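Local coordinates for glutamine synthetase (Streptomyces coelicolor, PDB 4BAX), which belongs to the glutamine synthetase family and is built as an assembly of ten chains, each with a beta-grasp domain and a catalytic domain, at residues E99-F104 against L188-V193; F111-E116 against D195-A200; V264-A269 against T327-D332. All blocks are in the same frame, centred on the assembly; numbering follows the deposited sequence.

Contact 1 (E99-F104 against L188-V193); sequences ELSERF and LAPLEV
S101 meets L191 and P190 where two helices of the glutamine synthetase catalytic domain touch, an example of helix-helix packing in which a last turn rests against a first. Helix 94-103 is close to its end here, with F104 already leaving the helical conformation, whereas helix 190-210 is just starting after its N-cap residue A189. The nearest backbones are those of S101 and P190, with CA atoms 7.0 Å apart. Such closeness suits a small side chain facing a compact ring: both residues direct their CB atoms at the opposite segment. P190 fits the first turn of a helix, where a missing backbone N-H costs no helical bond, and the turn closes through V193 N bonding to A189 O at 2.7 Å.

The closest packing is between S101 and a single branch of L191, which also touches R94 and L97. P190, though buried and resting on L97 and F111 as well, stands a little farther off. The looser side is outward, along the partly exposed flank of S101 and L191. The contact is small and rests on van der Waals packing, with no polar bond between the segments. With OG anti to the backbone N (chi1 -172°), the serine hydroxyl extends toward the other helix. S101 OG lies 4.4 Å from P190 CG. S101 OG is 3.9 Å from L191 CD1, and S101 CB is 4.1 Å from L191 CD1.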
loop_
_atom_site.group_PDB
_atom_site.type_symbol
_atom_site.label_atom_id
_atom_site.label_comp_id
_atom_site.label_asym_id
_atom_site.label_seq_id
_atom_site.Cartn_x
_atom_site.Cartn_y
_atom_site.Cartn_z
ATOM N N GLU A 99 -19.313 13.951 53.275
ATOM C CA GLU A 99 -20.078 13.758 54.520
ATOM C C GLU A 99 -19.532 12.610 55.350
ATOM O O GLU A 99 -19.329 12.766 56.555
ATOM C CB GLU A 99 -21.578 13.512 54.208
ATOM C CG GLU A 99 -22.467 14.698 53.696
ATOM C CD GLU A 99 -21.766 16.050 53.474
ATOM O OE1 GLU A 99 -20.862 16.436 54.241
ATOM O OE2 GLU A 99 -22.144 16.764 52.518
ATOM N N LEU A 100 -19.287 11.470 54.724
ATOM C CA LEU A 100 -18.766 10.325 55.456
ATOM C C LEU A 100 -17.325 10.504 55.937
ATOM O O LEU A 100 -16.947 10.024 57.013
ATOM C CB LEU A 100 -18.891 9.080 54.596
ATOM C CG LEU A 100 -20.241 8.457 54.955
ATOM C CD1 LEU A 100 -21.334 8.914 53.974
ATOM C CD2 LEU A 100 -20.101 6.978 55.013
ATOM N N SER A 101 -16.551 11.242 55.151
ATOM C CA SER A 101 -15.172 11.533 55.468
ATOM C C SER A 101 -15.103 12.347 56.761
ATOM O O SER A 101 -14.330 12.027 57.667
ATOM C CB SER A 101 -14.546 12.317 54.313
ATOM O OG SER A 101 -13.155 12.482 54.455
ATOM N N GLU A 102 -15.949 13.368 56.858
ATOM C CA GLU A 102 -16.011 14.216 58.049
ATOM C C GLU A 102 -16.547 13.468 59.261
ATOM O O GLU A 102 -16.107 13.673 60.396
ATOM C CB GLU A 102 -16.874 15.449 57.771
ATOM C CG GLU A 102 -16.906 16.472 58.900
ATOM C CD GLU A 102 -17.789 17.665 58.561
ATOM O OE1 GLU A 102 -17.698 18.168 57.414
ATOM O OE2 GLU A 102 -18.592 18.083 59.430
ATOM N N ARG A 103 -17.545 12.633 59.001
ATOM C CA ARG A 103 -18.197 11.873 60.039
ATOM C C ARG A 103 -17.228 10.911 60.720
ATOM O O ARG A 103 -17.346 10.638 61.923
ATOM C CB ARG A 103 -19.393 11.124 59.457
ATOM C CG ARG A 103 -19.804 9.941 60.290
ATOM C CD ARG A 103 -20.792 10.381 61.352
ATOM N NE ARG A 103 -21.255 9.260 62.167
ATOM C CZ ARG A 103 -20.526 8.668 63.110
ATOM N NH1 ARG A 103 -19.281 9.063 63.361
ATOM N NH2 ARG A 103 -21.044 7.661 63.796
ATOM N N PHE A 104 -16.270 10.407 59.948
ATOM C CA PHE A 104 -15.343 9.394 60.447
ATOM C C PHE A 104 -13.885 9.836 60.475
ATOM O O PHE A 104 -12.983 9.000 60.472
ATOM C CB PHE A 104 -15.493 8.098 59.643
ATOM C CG PHE A 104 -16.774 7.370 59.931
ATOM C CD1 PHE A 104 -17.013 6.845 61.187
ATOM C CD2 PHE A 104 -17.773 7.287 58.977
ATOM C CE1 PHE A 104 -18.197 6.197 61.463
ATOM C CE2 PHE A 104 -18.960 6.641 59.252
ATOM C CZ PHE A 104 -19.173 6.098 60.491
ATOM N N LEU A 188 -3.302 7.730 50.803
ATOM C CA LEU A 188 -3.888 9.064 50.929
ATOM C C LEU A 188 -5.246 9.005 51.606
ATOM O O LEU A 188 -5.849 7.941 51.710
ATOM C CB LEU A 188 -4.023 9.733 49.553
ATOM C CG LEU A 188 -2.710 10.189 48.910
ATOM C CD1 LEU A 188 -2.853 10.412 47.391
ATOM C CD2 LEU A 188 -2.237 11.461 49.634
ATOM N N ALA A 189 -5.715 10.166 52.056
ATOM C CA ALA A 189 -7.045 10.335 52.637
ATOM C C ALA A 189 -8.102 10.205 51.519
ATOM O O ALA A 189 -7.799 10.477 50.351
ATOM C CB ALA A 189 -7.133 11.701 53.307
ATOM N N PRO A 190 -9.347 9.828 51.875
ATOM C CA PRO A 190 -10.348 9.428 50.864
ATOM C C PRO A 190 -10.622 10.488 49.794
ATOM O O PRO A 190 -10.606 10.181 48.598
ATOM C CB PRO A 190 -11.618 9.191 51.698
ATOM C CG PRO A 190 -11.130 8.862 53.072
ATOM C CD PRO A 190 -9.822 9.604 53.257
ATOM N N LEU A 191 -10.807 11.735 50.209
ATOM C CA LEU A 191 -11.027 12.795 49.233
ATOM C C LEU A 191 -9.789 13.069 48.393
ATOM O O LEU A 191 -9.879 13.239 47.174
ATOM C CB LEU A 191 -11.532 14.080 49.906
ATOM C CG LEU A 191 -12.975 14.005 50.419
ATOM C CD1 LEU A 191 -13.252 15.062 51.489
ATOM C CD2 LEU A 191 -13.956 14.152 49.253
ATOM N N GLU A 192 -8.630 13.077 49.043
ATOM C CA GLU A 192 -7.392 13.348 48.337
ATOM C C GLU A 192 -7.047 12.219 47.334
ATOM O O GLU A 192 -6.634 12.479 46.196
ATOM C CB GLU A 192 -6.243 13.617 49.322
ATOM C CG GLU A 192 -4.991 14.232 48.684
ATOM C CD GLU A 192 -5.156 15.686 48.209
ATOM O OE1 GLU A 192 -6.251 16.275 48.383
ATOM O OE2 GLU A 192 -4.188 16.230 47.615
ATOM N N VAL A 193 -7.245 10.974 47.744
ATOM C CA VAL A 193 -6.967 9.855 46.854
ATOM C C VAL A 193 -7.880 9.805 45.633
ATOM O O VAL A 193 -7.430 9.500 44.519
ATOM C CB VAL A 193 -6.966 8.498 47.607
ATOM C CG1 VAL A 193 -8.386 7.950 47.806
ATOM C CG2 VAL A 193 -6.055 7.499 46.896
#

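Contact 2 (F111-E116 against D195-A200); sequences FGIEQE and DQLWVA
I113 and L197 mark the closest backbone approach, their CA atoms 8.2 Å apart, a separation that the side chains of an extended strand and a helix fill between them. Segment 111-116 runs as strand throughout, and I113 and Q115, two residues apart, both aim CB at the helix, while E114 between them points away. Segment 195-200 is helical throughout and answers with one residue, L197, whose CG stands anti to the backbone N (chi1 178°) and carries both methyls forward to the strand.

L197 CD2 meets I113, where CG2 and CD1 each lie 4.0 Å from it, the two side chains crossing at about a right angle. This is a helix laid over a beta sheet in the glutamine synthetase catalytic domain: strand 110-121 pairs antiparallel with 180-188 and 231-236, and helix 190-210 covers it at I113 and Q115. L197 CD1 packs against Q115, with CB and CG of the glutamine each at 4.0 Å. The closest approach is Q115 OE1 to L197 CD1, 3.4 Å, and L197 CD2 touches that oxygen too.

Q115 bends at chi2 (78°), which folds its carboxamide back beside the leucine. Its NE2 donates to E116 O at 2.9 Å, with the acceptor nearly in the amide plane, and also bonds to A319 O. OE1 accepts from R201 NE, one helical residue beyond this segment, so hydrogen bonds at both ends of the buried amide fix its rotation.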
loop_
_atom_site.group_PDB
_atom_site.type_symbol
_atom_site.label_atom_id
_atom_site.label_comp_id
_atom_site.label_asym_id
_atom_site.label_seq_id
_atom_site.Cartn_x
_atom_site.Cartn_y
_atom_site.Cartn_z
ATOM N N PHE A 111 -6.314 5.375 52.017
ATOM C CA PHE A 111 -6.527 4.483 50.895
ATOM C C PHE A 111 -5.347 4.427 49.949
ATOM O O PHE A 111 -4.653 5.429 49.741
ATOM C CB PHE A 111 -7.757 4.909 50.107
ATOM C CG PHE A 111 -9.048 4.660 50.828
ATOM C CD1 PHE A 111 -9.584 5.623 51.667
ATOM C CD2 PHE A 111 -9.715 3.451 50.689
ATOM C CE1 PHE A 111 -10.774 5.392 52.346
ATOM C CE2 PHE A 111 -10.909 3.215 51.367
ATOM C CZ PHE A 111 -11.437 4.189 52.196
ATOM N N GLY A 112 -5.144 3.244 49.374
ATOM C CA GLY A 112 -4.276 3.080 48.230
ATOM C C GLY A 112 -5.059 2.386 47.129
ATOM O O GLY A 112 -5.751 1.385 47.372
ATOM N N ILE A 113 -4.957 2.910 45.911
ATOM C CA ILE A 113 -5.627 2.287 44.768
ATOM C C ILE A 113 -4.659 1.859 43.652
ATOM O O ILE A 113 -3.823 2.645 43.176
ATOM C CB ILE A 113 -6.796 3.179 44.225
ATOM C CG1 ILE A 113 -7.743 3.537 45.394
ATOM C CG2 ILE A 113 -7.574 2.471 43.119
ATOM C CD1 ILE A 113 -8.794 4.544 45.058
ATOM N N GLU A 114 -4.765 0.587 43.262
ATOM C CA GLU A 114 -3.928 0.050 42.203
ATOM C C GLU A 114 -4.785 0.053 40.929
ATOM O O GLU A 114 -5.659 -0.797 40.725
ATOM C CB GLU A 114 -3.490 -1.361 42.570
ATOM C CG GLU A 114 -2.860 -1.440 43.985
ATOM C CD GLU A 114 -2.442 -2.857 44.389
ATOM O OE1 GLU A 114 -2.889 -3.833 43.733
ATOM O OE2 GLU A 114 -1.655 -2.994 45.357
ATOM N N GLN A 115 -4.503 1.016 40.059
ATOM C CA GLN A 115 -5.385 1.310 38.948
ATOM C C GLN A 115 -4.898 0.688 37.672
ATOM O O GLN A 115 -3.830 1.022 37.154
ATOM C CB GLN A 115 -5.490 2.824 38.760
ATOM C CG GLN A 115 -6.166 3.244 37.460
ATOM C CD GLN A 115 -7.703 3.117 37.487
ATOM O OE1 GLN A 115 -8.416 3.888 38.175
ATOM N NE2 GLN A 115 -8.219 2.161 36.710
ATOM N N GLU A 116 -5.707 -0.230 37.163
ATOM C CA GLU A 116 -5.348 -0.933 35.953
ATOM C C GLU A 116 -6.043 -0.340 34.724
ATOM O O GLU A 116 -7.123 0.260 34.822
ATOM C CB GLU A 116 -5.672 -2.427 36.095
ATOM C CG GLU A 116 -4.850 -3.118 37.197
ATOM C CD GLU A 116 -5.153 -4.614 37.345
ATOM O OE1 GLU A 116 -6.230 -5.065 36.880
ATOM O OE2 GLU A 116 -4.289 -5.342 37.906
ATOM N N ASP A 195 -9.611 12.410 44.318
ATOM C CA ASP A 195 -9.349 13.569 43.485
ATOM C C ASP A 195 -8.130 13.318 42.609
ATOM O O ASP A 195 -8.172 13.602 41.403
ATOM C CB ASP A 195 -9.127 14.821 44.341
ATOM C CG ASP A 195 -10.425 15.347 44.952
ATOM O OD1 ASP A 195 -11.516 15.004 44.438
ATOM O OD2 ASP A 195 -10.365 16.097 45.956
ATOM N N GLN A 196 -7.059 12.767 43.192
ATOM C CA GLN A 196 -5.810 12.553 42.443
ATOM C C GLN A 196 -5.966 11.488 41.345
ATOM O O GLN A 196 -5.486 11.672 40.225
ATOM C CB GLN A 196 -4.646 12.194 43.390
ATOM C CG GLN A 196 -4.234 13.290 44.388
ATOM C CD GLN A 196 -2.829 13.097 44.989
ATOM O OE1 GLN A 196 -2.068 12.234 44.550
ATOM N NE2 GLN A 196 -2.475 13.932 45.978
ATOM N N LEU A 197 -6.719 10.432 41.652
ATOM C CA LEU A 197 -6.982 9.342 40.712
ATOM C C LEU A 197 -7.760 9.813 39.470
ATOM O O LEU A 197 -7.460 9.389 38.324
ATOM C CB LEU A 197 -7.730 8.198 41.414
ATOM C CG LEU A 197 -8.104 7.006 40.518
ATOM C CD1 LEU A 197 -6.875 6.467 39.780
ATOM C CD2 LEU A 197 -8.769 5.875 41.305
ATOM N N TRP A 198 -8.750 10.686 39.695
ATOM C CA TRP A 198 -9.523 11.235 38.583
ATOM C C TRP A 198 -8.636 12.066 37.676
ATOM O O TRP A 198 -8.692 11.961 36.439
ATOM C CB TRP A 198 -10.704 12.081 39.085
ATOM C CG TRP A 198 -11.947 11.275 39.266
ATOM C CD1 TRP A 198 -12.682 11.115 40.426
ATOM C CD2 TRP A 198 -12.573 10.457 38.284
ATOM N NE1 TRP A 198 -13.753 10.273 40.198
ATOM C CE2 TRP A 198 -13.705 9.852 38.893
ATOM C CE3 TRP A 198 -12.303 10.185 36.934
ATOM C CZ2 TRP A 198 -14.562 8.990 38.190
ATOM C CZ3 TRP A 198 -13.152 9.325 36.241
ATOM C CH2 TRP A 198 -14.267 8.745 36.869
ATOM N N VAL A 199 -7.767 12.838 38.309
ATOM C CA VAL A 199 -6.847 13.671 37.582
ATOM C C VAL A 199 -5.817 12.791 36.864
ATOM O O VAL A 199 -5.465 13.012 35.698
ATOM C CB VAL A 199 -6.183 14.696 38.503
ATOM C CG1 VAL A 199 -5.073 15.408 37.758
ATOM C CG2 VAL A 199 -7.221 15.695 39.022
ATOM N N ALA A 200 -5.366 11.759 37.569
ATOM C CA ALA A 200 -4.427 10.829 36.984
ATOM C C ALA A 200 -5.052 10.073 35.780
ATOM O O ALA A 200 -4.367 9.828 34.772
ATOM C CB ALA A 200 -3.882 9.855 38.051
#

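Contact 3 (V264-A269 against T327-D332); sequences VKNYGA and TRLLVD
N266 and Y267 pack on L329 and L330, one pair from a turn and the other from a long helix. Segment 264-269 has no regular structure beyond a type I beta turn from V264 to Y267, closed by Y267 N bonding to V264 O at 3.2 Å. The facing residues sit in helix 323-341, and the nearest CA atoms, those of N266 and L329, are 8.7 Å apart, so that side chains alone make the contact.

The asparagine can be traced outward. Its CB points at the helix and finds L329 CD1 at 3.6 Å, the closest approach of the two segments. Next comes CG, set anti to the carbonyl carbon (chi1 -69°), which is already more distant, at 4.2 Å from that same methyl. At the tip ND2 also skirts L329 CD1, but its stronger partner is elsewhere: it donates a hydrogen bond to D262 O, in the preceding helix 259-264. The amide is thus tied back to its own side of the interface while its aliphatic root does the packing, with asparagine and leucine crossing at about a right angle.

Y267 works differently. CE1 lies 4.4 Å from L329 CD1, which approaches the ring obliquely. The phenol oxygen travels farther and sits 4.1 Å from both CG and CD2 of L330. That oxygen is nonetheless well provided for, sharing hydrogen bonds with D314 OD2 and H263 ND1, so a polar atom satisfied elsewhere borders an apolar branch. N266 and L329 form the partly exposed margin, whereas Y267 and L330 are buried. The whole is a type I turn at the end of one helix, packed against the flank of another.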
loop_
_atom_site.group_PDB
_atom_site.type_symbol
_atom_site.label_atom_id
_atom_site.label_comp_id
_atom_site.label_asym_id
_atom_site.label_seq_id
_atom_site.Cartn_x
_atom_site.Cartn_y
_atom_site.Cartn_z
ATOM N N VAL A 264 -20.684 -4.510 45.645
ATOM C CA VAL A 264 -20.462 -5.071 44.328
ATOM C C VAL A 264 -21.315 -4.381 43.276
ATOM O O VAL A 264 -20.847 -4.081 42.163
ATOM C CB VAL A 264 -20.673 -6.594 44.332
ATOM C CG1 VAL A 264 -20.994 -7.119 42.928
ATOM C CG2 VAL A 264 -19.455 -7.324 44.947
ATOM N N LYS A 265 -22.525 -3.978 43.665
ATOM C CA LYS A 265 -23.368 -3.283 42.640
ATOM C C LYS A 265 -22.962 -1.850 42.385
ATOM O O LYS A 265 -23.530 -1.195 41.492
ATOM C CB LYS A 265 -24.866 -3.311 43.006
ATOM C CG LYS A 265 -25.243 -2.503 44.241
ATOM C CD LYS A 265 -26.748 -2.527 44.485
ATOM C CE LYS A 265 -27.228 -1.913 45.818
ATOM N NZ LYS A 265 -28.650 -1.695 45.518
ATOM N N ASN A 266 -21.985 -1.350 43.129
ATOM C CA ASN A 266 -21.439 -0.003 42.921
ATOM C C ASN A 266 -19.974 -0.019 42.536
ATOM O O ASN A 266 -19.303 1.028 42.529
ATOM C CB ASN A 266 -21.622 0.859 44.177
ATOM C CG ASN A 266 -23.040 1.211 44.446
ATOM O OD1 ASN A 266 -23.594 2.091 43.797
ATOM N ND2 ASN A 266 -23.655 0.525 45.401
ATOM N N TYR A 267 -19.483 -1.208 42.207
ATOM C CA TYR A 267 -18.057 -1.410 41.995
ATOM C C TYR A 267 -17.664 -1.381 40.524
ATOM O O TYR A 267 -16.549 -1.768 40.166
ATOM C CB TYR A 267 -17.615 -2.725 42.631
ATOM C CG TYR A 267 -17.088 -2.604 44.039
ATOM C CD1 TYR A 267 -17.233 -1.433 44.776
ATOM C CD2 TYR A 267 -16.439 -3.673 44.638
ATOM C CE1 TYR A 267 -16.743 -1.344 46.084
ATOM C CE2 TYR A 267 -15.934 -3.590 45.928
ATOM C CZ TYR A 267 -16.089 -2.436 46.651
ATOM O OH TYR A 267 -15.585 -2.405 47.935
ATOM N N GLY A 268 -18.581 -0.927 39.680
ATOM C CA GLY A 268 -18.264 -0.742 38.285
ATOM C C GLY A 268 -19.143 -1.560 37.376
ATOM O O GLY A 268 -19.602 -2.645 37.731
ATOM N N ALA A 269 -19.345 -1.046 36.171
ATOM C CA ALA A 269 -20.223 -1.684 35.211
ATOM C C ALA A 269 -19.554 -2.910 34.594
ATOM O O ALA A 269 -18.361 -2.883 34.255
ATOM C CB ALA A 269 -20.629 -0.676 34.128
ATOM N N THR A 327 -14.507 4.437 47.897
ATOM C CA THR A 327 -13.985 4.985 49.148
ATOM C C THR A 327 -15.129 5.257 50.145
ATOM O O THR A 327 -15.029 4.877 51.321
ATOM C CB THR A 327 -13.149 6.301 48.935
ATOM O OG1 THR A 327 -13.897 7.259 48.171
ATOM C CG2 THR A 327 -11.798 6.024 48.269
ATOM N N ARG A 328 -16.242 5.822 49.664
ATOM C CA ARG A 328 -17.378 6.140 50.547
ATOM C C ARG A 328 -17.933 4.871 51.200
ATOM O O ARG A 328 -18.154 4.831 52.423
ATOM C CB ARG A 328 -18.490 6.858 49.770
ATOM C CG ARG A 328 -19.540 7.551 50.658
ATOM C CD ARG A 328 -20.975 7.097 50.395
ATOM N NE ARG A 328 -21.264 7.067 48.970
ATOM C CZ ARG A 328 -22.220 6.331 48.415
ATOM N NH1 ARG A 328 -22.998 5.572 49.172
ATOM N NH2 ARG A 328 -22.406 6.367 47.095
ATOM N N LEU A 329 -18.110 3.837 50.372
ATOM C CA LEU A 329 -18.697 2.572 50.778
ATOM C C LEU A 329 -17.840 1.836 51.807
ATOM O O LEU A 329 -18.361 1.279 52.786
ATOM C CB LEU A 329 -18.906 1.686 49.549
ATOM C CG LEU A 329 -20.021 2.089 48.590
ATOM C CD1 LEU A 329 -20.066 1.149 47.397
ATOM C CD2 LEU A 329 -21.345 2.086 49.337
ATOM N N LEU A 330 -16.530 1.820 51.568
ATOM C CA LEU A 330 -15.611 1.161 52.487
ATOM C C LEU A 330 -15.597 1.875 53.835
ATOM O O LEU A 330 -15.594 1.226 54.878
ATOM C CB LEU A 330 -14.207 1.095 51.895
ATOM C CG LEU A 330 -14.080 -0.054 50.897
ATOM C CD1 LEU A 330 -12.774 0.039 50.095
ATOM C CD2 LEU A 330 -14.205 -1.399 51.638
ATOM N N VAL A 331 -15.590 3.203 53.813
ATOM C CA VAL A 331 -15.643 3.967 55.055
ATOM C C VAL A 331 -16.964 3.740 55.785
ATOM O O VAL A 331 -16.975 3.491 56.990
ATOM C CB VAL A 331 -15.462 5.456 54.794
ATOM C CG1 VAL A 331 -15.927 6.270 55.975
ATOM C CG2 VAL A 331 -14.004 5.747 54.464
ATOM N N ASP A 332 -18.074 3.769 55.058
ATOM C CA ASP A 332 -19.364 3.611 55.711
ATOM C C ASP A 332 -19.405 2.248 56.376
ATOM O O ASP A 332 -19.647 2.139 57.574
ATOM C CB ASP A 332 -20.517 3.721 54.708
ATOM C CG ASP A 332 -21.863 3.983 55.390
ATOM O OD1 ASP A 332 -22.071 3.504 56.518
ATOM O OD2 ASP A 332 -22.707 4.699 54.815
#

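In the fold
Contact 2 is the core example: all its touching residues are buried and its centre lies about 4 Å from that of the chain, against 15 Å for contact 1 and 11 Å for contact 3, both only partly buried. Helix 190-210 serves contacts 1 and 2, its first turn meeting a helix and its next turns a strand. F111, on the strand of contact 2 though not part of its interface, packs on P190 of contact 1 and on L330 and V331 of contact 3. Contacts 1 and 3 also meet directly, L100 against D332. No hydrogen bond joins the segments of any of the three; contact 2 packs a leucine on an isoleucine and a hydrogen-bonded amide, contact 3 anchors its polar tips outside the interface, and contact 1 brings merely a hydroxyl.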